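PDB 5TIP: major capsid protein from Paramecium bursaria Chlorella virus 1, which self-assembles as trimers into the icosahedral, pseudo T=169 capsid of a large chlorovirus, forming most of its protein shell. Local coordinates for residues I38-Q43 and S202-Y207; N62-T67 and I208-Q213. One frame throughout, in Å; residues are numbered along the deposited sequence.

Strand 200-210 is shared by both contacts, and the two show how one strand can be paired differently on its two edges. Interaction 1 (38-43 with 202-207) zips it to strand 36-42 in regular antiparallel register; interaction 2 (62-67 with 208-213) ties its last residues to the start of strand 65-76, where the register is broken by a bulge. Their centres lie about 13 Å apart within one sheet of the N-terminal capsid domain. Interaction 1 is partly buried, interaction 2 more fully. Both reach other subunits, the first largely by polar and cation-pi contacts, the second by apolar packing beside a carboxylate that accepts a backbone N-H.

Interaction 1 of 2, residues I38-Q43 and S202-Y207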
loop_
_atom_site.group_PDB
_atom_site.type_symbol
_atom_site.label_atom_id
_atom_site.label_comp_id
_atom_site.label_asym_id
_atom_site.label_seq_id
_atom_site.Cartn_x
_atom_site.Cartn_y
_atom_site.Cartn_z
ATOM N N ILE A 38 14.485 16.435 -16.423
ATOM C CA ILE A 38 13.285 15.845 -17.004
ATOM C C ILE A 38 12.400 16.958 -17.547
ATOM O O ILE A 38 12.324 18.045 -16.961
ATOM C CB ILE A 38 12.514 14.994 -15.973
ATOM C CG1 ILE A 38 13.469 14.080 -15.208
ATOM C CG2 ILE A 38 11.437 14.164 -16.658
ATOM C CD1 ILE A 38 12.812 13.352 -14.059
ATOM N N GLU A 39 11.732 16.687 -18.665
ATOM C CA GLU A 39 10.783 17.631 -19.240
ATOM C C GLU A 39 9.725 16.883 -20.033
ATOM O O GLU A 39 10.056 16.052 -20.885
ATOM C CB GLU A 39 11.480 18.645 -20.151
ATOM C CG GLU A 39 10.517 19.656 -20.753
ATOM C CD GLU A 39 11.184 20.598 -21.731
ATOM O OE1 GLU A 39 12.401 20.455 -21.964
ATOM O OE2 GLU A 39 10.482 21.477 -22.274
ATOM N N SER A 40 8.459 17.181 -19.752
ATOM C CA SER A 40 7.342 16.619 -20.499
ATOM C C SER A 40 7.055 17.526 -21.690
ATOM O O SER A 40 6.790 18.720 -21.513
ATOM C CB SER A 40 6.109 16.482 -19.608
ATOM O OG SER A 40 5.069 15.796 -20.278
ATOM N N ILE A 41 7.113 16.967 -22.896
ATOM C CA ILE A 41 7.010 17.736 -24.129
ATOM C C ILE A 41 5.898 17.144 -24.982
ATOM O O ILE A 41 5.834 15.924 -25.168
ATOM C CB ILE A 41 8.344 17.757 -24.900
ATOM C CG1 ILE A 41 9.446 18.352 -24.018
ATOM C CG2 ILE A 41 8.203 18.539 -26.196
ATOM C CD1 ILE A 41 10.807 18.387 -24.661
ATOM N N GLN A 42 5.027 18.006 -25.500
ATOM C CA GLN A 42 3.880 17.561 -26.275
ATOM C C GLN A 42 4.303 17.131 -27.674
ATOM O O GLN A 42 5.231 17.690 -28.268
ATOM C CB GLN A 42 2.836 18.676 -26.365
ATOM C CG GLN A 42 1.520 18.251 -26.989
ATOM C CD GLN A 42 0.513 19.380 -27.046
ATOM O OE1 GLN A 42 0.827 20.524 -26.717
ATOM N NE2 GLN A 42 -0.705 19.064 -27.466
ATOM N N GLN A 43 3.604 16.131 -28.202
ATOM C CA GLN A 43 3.891 15.562 -29.509
ATOM C C GLN A 43 2.844 16.000 -30.524
ATOM O O GLN A 43 1.752 16.457 -30.174
ATOM C CB GLN A 43 3.936 14.032 -29.448
ATOM C CG GLN A 43 4.934 13.471 -28.454
ATOM C CD GLN A 43 6.366 13.820 -28.804
ATOM O OE1 GLN A 43 6.836 13.535 -29.906
ATOM N NE2 GLN A 43 7.070 14.440 -27.867
ATOM N N SER A 202 -4.181 14.605 -26.963
ATOM C CA SER A 202 -2.817 15.106 -27.004
ATOM C C SER A 202 -1.904 14.056 -26.386
ATOM O O SER A 202 -2.295 13.342 -25.459
ATOM C CB SER A 202 -2.676 16.444 -26.270
ATOM O OG SER A 202 -3.047 16.325 -24.908
ATOM N N VAL A 203 -0.688 13.964 -26.916
ATOM C CA VAL A 203 0.301 12.992 -26.469
ATOM C C VAL A 203 1.470 13.754 -25.868
ATOM O O VAL A 203 1.991 14.689 -26.487
ATOM C CB VAL A 203 0.769 12.085 -27.622
ATOM C CG1 VAL A 203 1.773 11.061 -27.119
ATOM C CG2 VAL A 203 -0.422 11.398 -28.272
ATOM N N TRP A 204 1.875 13.360 -24.665
ATOM C CA TRP A 204 2.968 14.007 -23.953
ATOM C C TRP A 204 4.022 12.969 -23.602
ATOM O O TRP A 204 3.693 11.896 -23.084
ATOM C CB TRP A 204 2.455 14.707 -22.693
ATOM C CG TRP A 204 1.542 15.855 -22.997
ATOM C CD1 TRP A 204 0.224 15.784 -23.348
ATOM C CD2 TRP A 204 1.879 17.246 -22.990
ATOM N NE1 TRP A 204 -0.279 17.044 -23.554
ATOM C CE2 TRP A 204 0.717 17.959 -23.340
ATOM C CE3 TRP A 204 3.052 17.958 -22.718
ATOM C CZ2 TRP A 204 0.692 19.348 -23.426
ATOM C CZ3 TRP A 204 3.025 19.335 -22.805
ATOM C CH2 TRP A 204 1.854 20.016 -23.156
ATOM N N VAL A 205 5.282 13.287 -23.888
ATOM C CA VAL A 205 6.405 12.384 -23.663
ATOM C C VAL A 205 7.387 13.063 -22.717
ATOM O O VAL A 205 7.720 14.239 -22.899
ATOM C CB VAL A 205 7.092 11.996 -24.985
ATOM C CG1 VAL A 205 8.318 11.138 -24.721
ATOM C CG2 VAL A 205 6.116 11.261 -25.887
ATOM N N ASP A 206 7.843 12.323 -21.709
ATOM C CA ASP A 206 8.820 12.826 -20.750
ATOM C C ASP A 206 10.227 12.538 -21.261
ATOM O O ASP A 206 10.598 11.375 -21.448
ATOM C CB ASP A 206 8.608 12.189 -19.377
ATOM C CG ASP A 206 7.412 12.765 -18.644
ATOM O OD1 ASP A 206 6.286 12.680 -19.178
ATOM O OD2 ASP A 206 7.598 13.296 -17.529
ATOM N N TYR A 207 11.002 13.594 -21.484
ATOM C CA TYR A 207 12.355 13.477 -22.003
ATOM C C TYR A 207 13.375 13.624 -20.881
ATOM O O TYR A 207 13.160 14.355 -19.911
ATOM C CB TYR A 207 12.627 14.532 -23.078
ATOM C CG TYR A 207 11.863 14.319 -24.365
ATOM C CD1 TYR A 207 10.548 14.745 -24.492
ATOM C CD2 TYR A 207 12.456 13.694 -25.454
ATOM C CE1 TYR A 207 9.845 14.554 -25.667
ATOM C CE2 TYR A 207 11.761 13.498 -26.633
ATOM C CZ TYR A 207 10.456 13.931 -26.734
ATOM O OH TYR A 207 9.757 13.739 -27.904
HETATM O O HOH W 1 3.024 13.904 -19.298
HETATM O O HOH W 2 -0.316 16.220 -28.936
#
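Glu39 and Tyr207 pair through both backbone bonds of an antiparallel hydrogen-bonded pair, the shorter running from Tyr207 N to Glu39 O at 2.7 Å. Ile41 and Val205 form the next such pair, and Gln43 N continues the ladder to Val203 O. Between them lie the non-hydrogen-bonded pairs Ser40-Asp206 and Gln42-Trp204, where CA-H groups lean on carbonyl oxygens, as Ser40 CA does on Val205 O at 3.4 Å.

Gln42 stacks on Trp204 on the face they share. Its CB sits 3.4 Å from the centroid of the Trp204 six-membered ring, a CH-pi contact almost on the ring normal. CG, anti to the backbone N (chi1 -172°), and the extended chain beyond it carry CD and OE1 on to Trp204 CZ2, and the amide stacks on the ring, the two planes 15° apart. At the indole's edge, Trp204 NE1 donates to Ser202 OG in the ring plane. On the same face, a water bonded to Ser40 OG reaches Asp206 OD1 weakly.

The other face is built round Tyr207. Ile41 CB packs 3.6 Å from Tyr207 CE1, the two side chains crossing at about a right angle. Gln43 and the phenol meet tip to tip: NE2 donates to Tyr207 OH at 2.8 Å in a bent bond, the hydroxyl tilted from the amide plane, while Gln43 CG rests on Val205 CG2. Tyr207 OH is also bonded to Ser60 O, and Gln43 OE1 to Ser60 N, so both side chains hold the loop there.

Within the trimer, Arg328 of the second subunit makes a cation-pi contact with Trp204, and Gly3 N of the third subunit bonds Glu39 OE1. Opposite strand 36-42, strand 200-210 is bordered by strand 65-76, through backbone bonds of Trp204 with Val70 and Ser202 with Glu72.

Interaction 2 of 2, residues N62-T67 and I208-Q213; sequences NGDLIT and IFLDTQ
A classic beta bulge opens the pairing of strand 65-76 with strand 200-210: Asp64 and Leu65 both face Ile208. Its mark is a doubly used acceptor. Ile208 O takes Asp64 N at 2.9 Å and Leu65 N at 3.2 Å, the latter in the carbonyl plane on a lone pair, the former tilted from that plane. Ile208 N returns a bond to Leu65 O at 2.7 Å, approaching from above the carbonyl plane.

Asp64 also uses its side chain: OD2 accepts from Leu210 N, two residues after Ile208, where a backbone carbonyl might otherwise serve. This bond is 3.0 Å long from Leu210 N to Asp64 OD2, meets the oxygen on its anti side and is fairly straight, 164° at the hydrogen. The other oxygen, OD1, forms a salt bridge with Arg215 of helix 212-220, so one carboxylate joins the bulge, the end of strand 200-210 and the helix that follows. The sheet belongs to the N-terminal jelly roll of the double jelly-roll fold of NCLDV major capsid proteins.

Aliphatic side chains fill the face bearing Leu65 and Ile208. Leu65 CB meets Ile208 CB at 3.8 Å, and Leu65 CG touches Leu210 CD1, their side chains at about a right angle. Thr67 CG2 abuts Ile208 CG1 farther along. Phe26 of the third subunit packs on Leu65, Ile208 and Leu210. Away from this cluster, Gly63 CA lies over one face of the Phe209 ring, 4.3 Å from its centroid, in a CH-pi contact. Asn62 O separately comes within 3.4 Å of Phe209 CE2.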
loop_
_atom_site.group_PDB
_atom_site.type_symbol
_atom_site.label_atom_id
_atom_site.label_comp_id
_atom_site.label_asym_id
_atom_site.label_seq_id
_atom_site.Cartn_x
_atom_site.Cartn_y
_atom_site.Cartn_z
ATOM N N ASN A 62 13.685 15.692 -28.992
ATOM C CA ASN A 62 13.958 16.845 -28.144
ATOM C C ASN A 62 15.033 16.556 -27.105
ATOM O O ASN A 62 15.899 17.403 -26.860
ATOM C CB ASN A 62 12.674 17.292 -27.445
ATOM C CG ASN A 62 11.584 17.671 -28.421
ATOM O OD1 ASN A 62 10.824 16.818 -28.876
ATOM N ND2 ASN A 62 11.498 18.954 -28.745
ATOM N N GLY A 63 14.993 15.378 -26.488
ATOM C CA GLY A 63 15.959 15.024 -25.469
ATOM C C GLY A 63 16.749 13.777 -25.808
ATOM O O GLY A 63 16.696 13.289 -26.939
ATOM N N ASP A 64 17.486 13.254 -24.831
ATOM C CA ASP A 64 18.357 12.108 -25.062
ATOM C C ASP A 64 17.658 10.783 -24.789
ATOM O O ASP A 64 17.839 9.822 -25.544
ATOM C CB ASP A 64 19.617 12.237 -24.207
ATOM C CG ASP A 64 20.358 13.536 -24.462
ATOM O OD1 ASP A 64 20.435 13.954 -25.637
ATOM O OD2 ASP A 64 20.851 14.149 -23.492
ATOM N N LEU A 65 16.867 10.708 -23.722
ATOM C CA LEU A 65 16.092 9.520 -23.401
ATOM C C LEU A 65 14.632 9.913 -23.242
ATOM O O LEU A 65 14.304 11.087 -23.063
ATOM C CB LEU A 65 16.589 8.846 -22.114
ATOM C CG LEU A 65 18.087 8.898 -21.802
ATOM C CD1 LEU A 65 18.342 8.398 -20.397
ATOM C CD2 LEU A 65 18.887 8.086 -22.803
ATOM N N ILE A 66 13.751 8.917 -23.305
ATOM C CA ILE A 66 12.332 9.114 -23.031
ATOM C C ILE A 66 11.884 8.070 -22.021
ATOM O O ILE A 66 12.351 6.925 -22.042
ATOM C CB ILE A 66 11.464 9.048 -24.307
ATOM C CG1 ILE A 66 11.617 7.702 -25.012
ATOM C CG2 ILE A 66 11.817 10.182 -25.246
ATOM C CD1 ILE A 66 10.742 7.570 -26.239
ATOM N N THR A 67 10.985 8.473 -21.125
ATOM C CA THR A 67 10.479 7.587 -20.085
ATOM C C THR A 67 8.958 7.531 -20.129
ATOM O O THR A 67 8.383 6.742 -20.884
ATOM C CB THR A 67 10.959 8.047 -18.704
ATOM O OG1 THR A 67 10.561 9.406 -18.483
ATOM C CG2 THR A 67 12.474 7.949 -18.603
ATOM N N ILE A 208 14.491 12.918 -21.026
ATOM C CA ILE A 208 15.616 13.007 -20.104
ATOM C C ILE A 208 16.756 13.720 -20.815
ATOM O O ILE A 208 17.176 13.302 -21.901
ATOM C CB ILE A 208 16.062 11.620 -19.608
ATOM C CG1 ILE A 208 14.880 10.850 -19.013
ATOM C CG2 ILE A 208 17.184 11.758 -18.592
ATOM C CD1 ILE A 208 14.321 11.469 -17.754
ATOM N N PHE A 209 17.250 14.797 -20.210
ATOM C CA PHE A 209 18.397 15.534 -20.723
ATOM C C PHE A 209 19.625 15.156 -19.905
ATOM O O PHE A 209 19.642 15.343 -18.684
ATOM C CB PHE A 209 18.141 17.041 -20.672
ATOM C CG PHE A 209 16.974 17.482 -21.510
ATOM C CD1 PHE A 209 15.682 17.421 -21.015
ATOM C CD2 PHE A 209 17.168 17.953 -22.797
ATOM C CE1 PHE A 209 14.608 17.819 -21.785
ATOM C CE2 PHE A 209 16.096 18.354 -23.573
ATOM C CZ PHE A 209 14.816 18.288 -23.065
ATOM N N LEU A 210 20.643 14.630 -20.576
ATOM C CA LEU A 210 21.824 14.084 -19.926
ATOM C C LEU A 210 23.003 15.048 -20.004
ATOM O O LEU A 210 23.064 15.933 -20.861
ATOM C CB LEU A 210 22.209 12.742 -20.554
ATOM C CG LEU A 210 21.169 11.626 -20.429
ATOM C CD1 LEU A 210 21.591 10.402 -21.227
ATOM C CD2 LEU A 210 20.942 11.269 -18.970
ATOM N N ASP A 211 23.944 14.860 -19.081
ATOM C CA ASP A 211 25.172 15.637 -19.042
ATOM C C ASP A 211 26.129 15.173 -20.141
ATOM O O ASP A 211 25.913 14.154 -20.800
ATOM C CB ASP A 211 25.827 15.528 -17.665
ATOM C CG ASP A 211 26.569 16.792 -17.269
ATOM O OD1 ASP A 211 27.110 17.469 -18.167
ATOM O OD2 ASP A 211 26.605 17.110 -16.061
ATOM N N THR A 212 27.206 15.942 -20.328
ATOM C CA THR A 212 28.068 15.767 -21.495
ATOM C C THR A 212 28.669 14.365 -21.557
ATOM O O THR A 212 28.652 13.719 -22.611
ATOM C CB THR A 212 29.177 16.819 -21.484
ATOM O OG1 THR A 212 28.595 18.124 -21.394
ATOM C CG2 THR A 212 30.013 16.727 -22.752
ATOM N N GLN A 213 29.210 13.879 -20.438
ATOM C CA GLN A 213 29.905 12.594 -20.453
ATOM C C GLN A 213 28.947 11.445 -20.742
ATOM O O GLN A 213 29.190 10.631 -21.641
ATOM C CB GLN A 213 30.637 12.363 -19.132
ATOM C CG GLN A 213 31.909 13.176 -18.969
ATOM C CD GLN A 213 32.730 12.712 -17.783
ATOM O OE1 GLN A 213 32.260 11.922 -16.965
ATOM N NE2 GLN A 213 33.967 13.189 -17.690
#